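Local coordinates for protein peptidyl-prolyl cis-trans isomerase cyclophilin-type (Toxoplasma gondii, PDB 3BO7) that probably catalyses the cis-trans isomerization of proline imidic peptide bonds and so speeds the folding of proteins, at residues 5-13 / 19-27. Numbering follows the deposited sequence.
Sequences KKGYLRIVT and NIELHADMA
Four backbone hydrogen bonds zip strand 7-13 to strand 16-22: G7 and L22 exchange a pair (L22 N to G7 O 2.8 Å, N-H...O 175°), as do L9 and I20, with the non-hydrogen-bonded pair Y8-E21 between them and R10-N19 following. Y8 and E21 lie alongside each other and point the same way, ring and carboxylate planes 45° apart; the phenol OH donates to the anti lone pair of E21 OE2 (2.7 Å). With CG anti to the backbone N (chi1 174°) and the chain extended, E21 runs beside the ring, and its OE1 is left to a salt bridge with R138 on the adjoining strand 135-141. Further along the same face, R10 NE donates a hydrogen bond to N19 OD1 (2.8 Å), which lies at the guanidinium edge and accepts on a lone pair in its own carbonyl plane. The two strands are the N-terminal beta hairpin of the cyclophilin barrel, flanked in the antiparallel sheet by strand 135-141 beside 16-22 and strand 166-171 beside 7-13. The other face is apolar. The two methyls of L9 divide between neighbours, CD1 against I20 CB (4.0 Å) and CD2 against L22 CD1 (3.8 Å), while I11 CD1 meets I20 CD1; helix 28-39 covers L9 and L22 through L35. Past the strand end the chain turns at H23, the centre of an inverse gamma turn, and K6, bent at chi2 and chi3, passes E21 OE2 with CD to reach the edge of the H23 ring. There NZ donates a hydrogen bond to ND1 (3.0 Å), slightly tilted from the imidazole plane. The same ammonium forms a salt bridge with D25 OD1 (3.1 Å), although its hydrogen bonds to both D25 oxygens are weak.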
loop_
_atom_site.group_PDB
_atom_site.type_symbol
_atom_site.label_atom_id
_atom_site.label_comp_id
_atom_site.label_asym_id
_atom_site.label_seq_id
_atom_site.Cartn_x
_atom_site.Cartn_y
_atom_site.Cartn_z
ATOM N N LYS A 5 6.986 -8.072 16.632
ATOM C CA LYS A 5 5.759 -7.248 16.845
ATOM C C LYS A 5 5.099 -6.871 15.517
ATOM O O LYS A 5 5.708 -6.229 14.670
ATOM C CB LYS A 5 6.069 -6.003 17.685
ATOM C CG LYS A 5 7.148 -5.065 17.139
ATOM C CD LYS A 5 7.079 -3.733 17.882
ATOM C CE LYS A 5 7.895 -2.649 17.208
ATOM N NZ LYS A 5 7.977 -1.440 18.082
ATOM N N LYS A 6 3.858 -7.300 15.331
ATOM C CA LYS A 6 3.164 -7.073 14.081
ATOM C C LYS A 6 1.942 -6.197 14.300
ATOM O O LYS A 6 1.433 -6.105 15.415
ATOM C CB LYS A 6 2.784 -8.402 13.422
ATOM C CG LYS A 6 3.814 -9.506 13.633
ATOM C CD LYS A 6 4.320 -10.131 12.332
ATOM C CE LYS A 6 5.411 -9.310 11.695
ATOM N NZ LYS A 6 6.355 -10.148 10.879
ATOM N N GLY A 7 1.520 -5.516 13.236
ATOM C CA GLY A 7 0.275 -4.765 13.212
ATOM C C GLY A 7 -0.733 -5.525 12.373
ATOM O O GLY A 7 -0.349 -6.287 11.498
ATOM N N TYR A 8 -2.022 -5.343 12.658
ATOM C CA TYR A 8 -3.095 -5.995 11.886
ATOM C C TYR A 8 -4.175 -4.996 11.523
ATOM O O TYR A 8 -4.572 -4.169 12.352
ATOM C CB TYR A 8 -3.660 -7.216 12.633
ATOM C CG TYR A 8 -2.601 -8.283 12.840
ATOM C CD1 TYR A 8 -2.282 -9.165 11.817
ATOM C CD2 TYR A 8 -1.879 -8.363 14.033
ATOM C CE1 TYR A 8 -1.296 -10.115 11.977
ATOM C CE2 TYR A 8 -0.878 -9.311 14.201
ATOM C CZ TYR A 8 -0.597 -10.186 13.166
ATOM O OH TYR A 8 0.386 -11.142 13.298
ATOM N N LEU A 9 -4.627 -5.052 10.270
ATOM C CA LEU A 9 -5.612 -4.103 9.764
ATOM C C LEU A 9 -6.414 -4.657 8.598
ATOM O O LEU A 9 -5.948 -5.539 7.876
ATOM C CB LEU A 9 -4.961 -2.757 9.381
ATOM C CG LEU A 9 -3.915 -2.606 8.265
ATOM C CD1 LEU A 9 -4.561 -2.397 6.896
ATOM C CD2 LEU A 9 -3.022 -1.434 8.608
ATOM N N ARG A 10 -7.625 -4.129 8.429
ATOM C CA ARG A 10 -8.447 -4.432 7.264
ATOM C C ARG A 10 -8.707 -3.173 6.431
ATOM O O ARG A 10 -9.176 -2.151 6.946
ATOM C CB ARG A 10 -9.769 -5.073 7.688
ATOM C CG ARG A 10 -10.640 -5.542 6.532
ATOM C CD ARG A 10 -11.955 -6.094 7.046
ATOM N NE ARG A 10 -11.745 -7.374 7.709
ATOM C CZ ARG A 10 -12.533 -7.885 8.649
ATOM N NH1 ARG A 10 -13.599 -7.225 9.048
ATOM N NH2 ARG A 10 -12.246 -9.067 9.184
ATOM N N ILE A 11 -8.379 -3.252 5.147
ATOM C CA ILE A 11 -8.737 -2.206 4.192
ATOM C C ILE A 11 -10.074 -2.599 3.574
ATOM O O ILE A 11 -10.173 -3.653 2.939
ATOM C CB ILE A 11 -7.661 -2.039 3.080
ATOM C CG1 ILE A 11 -6.355 -1.497 3.671
ATOM C CG2 ILE A 11 -8.162 -1.117 1.965
ATOM C CD1 ILE A 11 -5.188 -1.381 2.664
ATOM N N VAL A 12 -11.096 -1.766 3.783
ATOM C CA VAL A 12 -12.426 -2.012 3.237
ATOM C C VAL A 12 -12.610 -1.145 2.002
ATOM O O VAL A 12 -12.605 0.092 2.100
ATOM C CB VAL A 12 -13.562 -1.678 4.263
ATOM C CG1 VAL A 12 -14.927 -2.144 3.736
ATOM C CG2 VAL A 12 -13.289 -2.288 5.619
ATOM N N THR A 13 -12.763 -1.773 0.837
ATOM C CA THR A 13 -12.992 -0.997 -0.386
ATOM C C THR A 13 -14.374 -1.246 -0.977
ATOM O O THR A 13 -15.103 -2.146 -0.548
ATOM C CB THR A 13 -11.899 -1.210 -1.485
ATOM O OG1 THR A 13 -12.112 -2.455 -2.164
ATOM C CG2 THR A 13 -10.477 -1.157 -0.897
ATOM N N ASN A 19 -7.339 -8.227 4.394
ATOM C CA ASN A 19 -6.749 -8.391 5.718
ATOM C C ASN A 19 -5.233 -8.366 5.620
ATOM O O ASN A 19 -4.630 -9.096 4.821
ATOM C CB ASN A 19 -7.232 -9.688 6.376
ATOM C CG ASN A 19 -8.674 -9.601 6.865
ATOM O OD1 ASN A 19 -9.208 -8.515 7.109
ATOM N ND2 ASN A 19 -9.304 -10.753 7.020
ATOM N N ILE A 20 -4.619 -7.518 6.431
ATOM C CA ILE A 20 -3.203 -7.218 6.274
ATOM C C ILE A 20 -2.424 -7.338 7.583
ATOM O O ILE A 20 -2.861 -6.871 8.630
ATOM C CB ILE A 20 -3.009 -5.813 5.601
ATOM C CG1 ILE A 20 -3.303 -5.912 4.097
ATOM C CG2 ILE A 20 -1.606 -5.251 5.860
ATOM C CD1 ILE A 20 -3.564 -4.605 3.438
ATOM N N GLU A 21 -1.275 -7.999 7.492
ATOM C CA GLU A 21 -0.286 -8.014 8.552
ATOM C C GLU A 21 0.831 -7.033 8.219
ATOM O O GLU A 21 1.384 -7.059 7.118
ATOM C CB GLU A 21 0.288 -9.414 8.689
ATOM C CG GLU A 21 1.441 -9.529 9.662
ATOM C CD GLU A 21 1.886 -10.956 9.830
ATOM O OE1 GLU A 21 2.410 -11.547 8.859
ATOM O OE2 GLU A 21 1.705 -11.497 10.937
ATOM N N LEU A 22 1.168 -6.178 9.182
ATOM C CA LEU A 22 2.276 -5.252 9.028
ATOM C C LEU A 22 3.533 -5.750 9.741
ATOM O O LEU A 22 3.485 -6.085 10.918
ATOM C CB LEU A 22 1.881 -3.873 9.556
ATOM C CG LEU A 22 0.778 -3.090 8.844
ATOM C CD1 LEU A 22 0.663 -1.749 9.516
ATOM C CD2 LEU A 22 1.055 -2.902 7.366
ATOM N N HIS A 23 4.657 -5.777 9.027
ATOM C CA HIS A 23 5.939 -6.196 9.602
ATOM C C HIS A 23 6.648 -5.075 10.371
ATOM O O HIS A 23 7.749 -4.657 10.011
ATOM C CB HIS A 23 6.864 -6.748 8.519
ATOM C CG HIS A 23 6.246 -7.822 7.687
ATOM N ND1 HIS A 23 5.750 -8.991 8.226
ATOM C CD2 HIS A 23 6.056 -7.912 6.350
ATOM C CE1 HIS A 23 5.275 -9.751 7.256
ATOM N NE2 HIS A 23 5.450 -9.121 6.108
ATOM N N ALA A 24 6.001 -4.612 11.437
ATOM C CA ALA A 24 6.536 -3.599 12.349
ATOM C C ALA A 24 7.861 -4.002 12.986
ATOM O O ALA A 24 8.592 -3.147 13.510
ATOM C CB ALA A 24 5.519 -3.301 13.423
ATOM N N ASP A 25 8.158 -5.301 12.946
ATOM C CA ASP A 25 9.411 -5.835 13.464
ATOM C C ASP A 25 10.609 -5.608 12.526
ATOM O O ASP A 25 11.747 -5.467 12.992
ATOM C CB ASP A 25 9.272 -7.325 13.825
ATOM C CG ASP A 25 8.759 -8.188 12.666
ATOM O OD1 ASP A 25 8.056 -7.684 11.764
ATOM O OD2 ASP A 25 9.053 -9.400 12.673
ATOM N N MET A 26 10.346 -5.568 11.219
ATOM C CA MET A 26 11.395 -5.475 10.197
ATOM C C MET A 26 11.341 -4.157 9.418
ATOM O O MET A 26 12.339 -3.738 8.830
ATOM C CB MET A 26 11.309 -6.660 9.229
ATOM C CG MET A 26 11.722 -7.994 9.833
ATOM S SD MET A 26 11.470 -9.406 8.733
ATOM C CE MET A 26 9.728 -9.751 8.939
ATOM N N ALA A 27 10.175 -3.516 9.408
ATOM C CA ALA A 27 10.007 -2.211 8.769
ATOM C C ALA A 27 9.188 -1.249 9.648
ATOM O O ALA A 27 8.142 -0.761 9.220
ATOM C CB ALA A 27 9.383 -2.363 7.363
#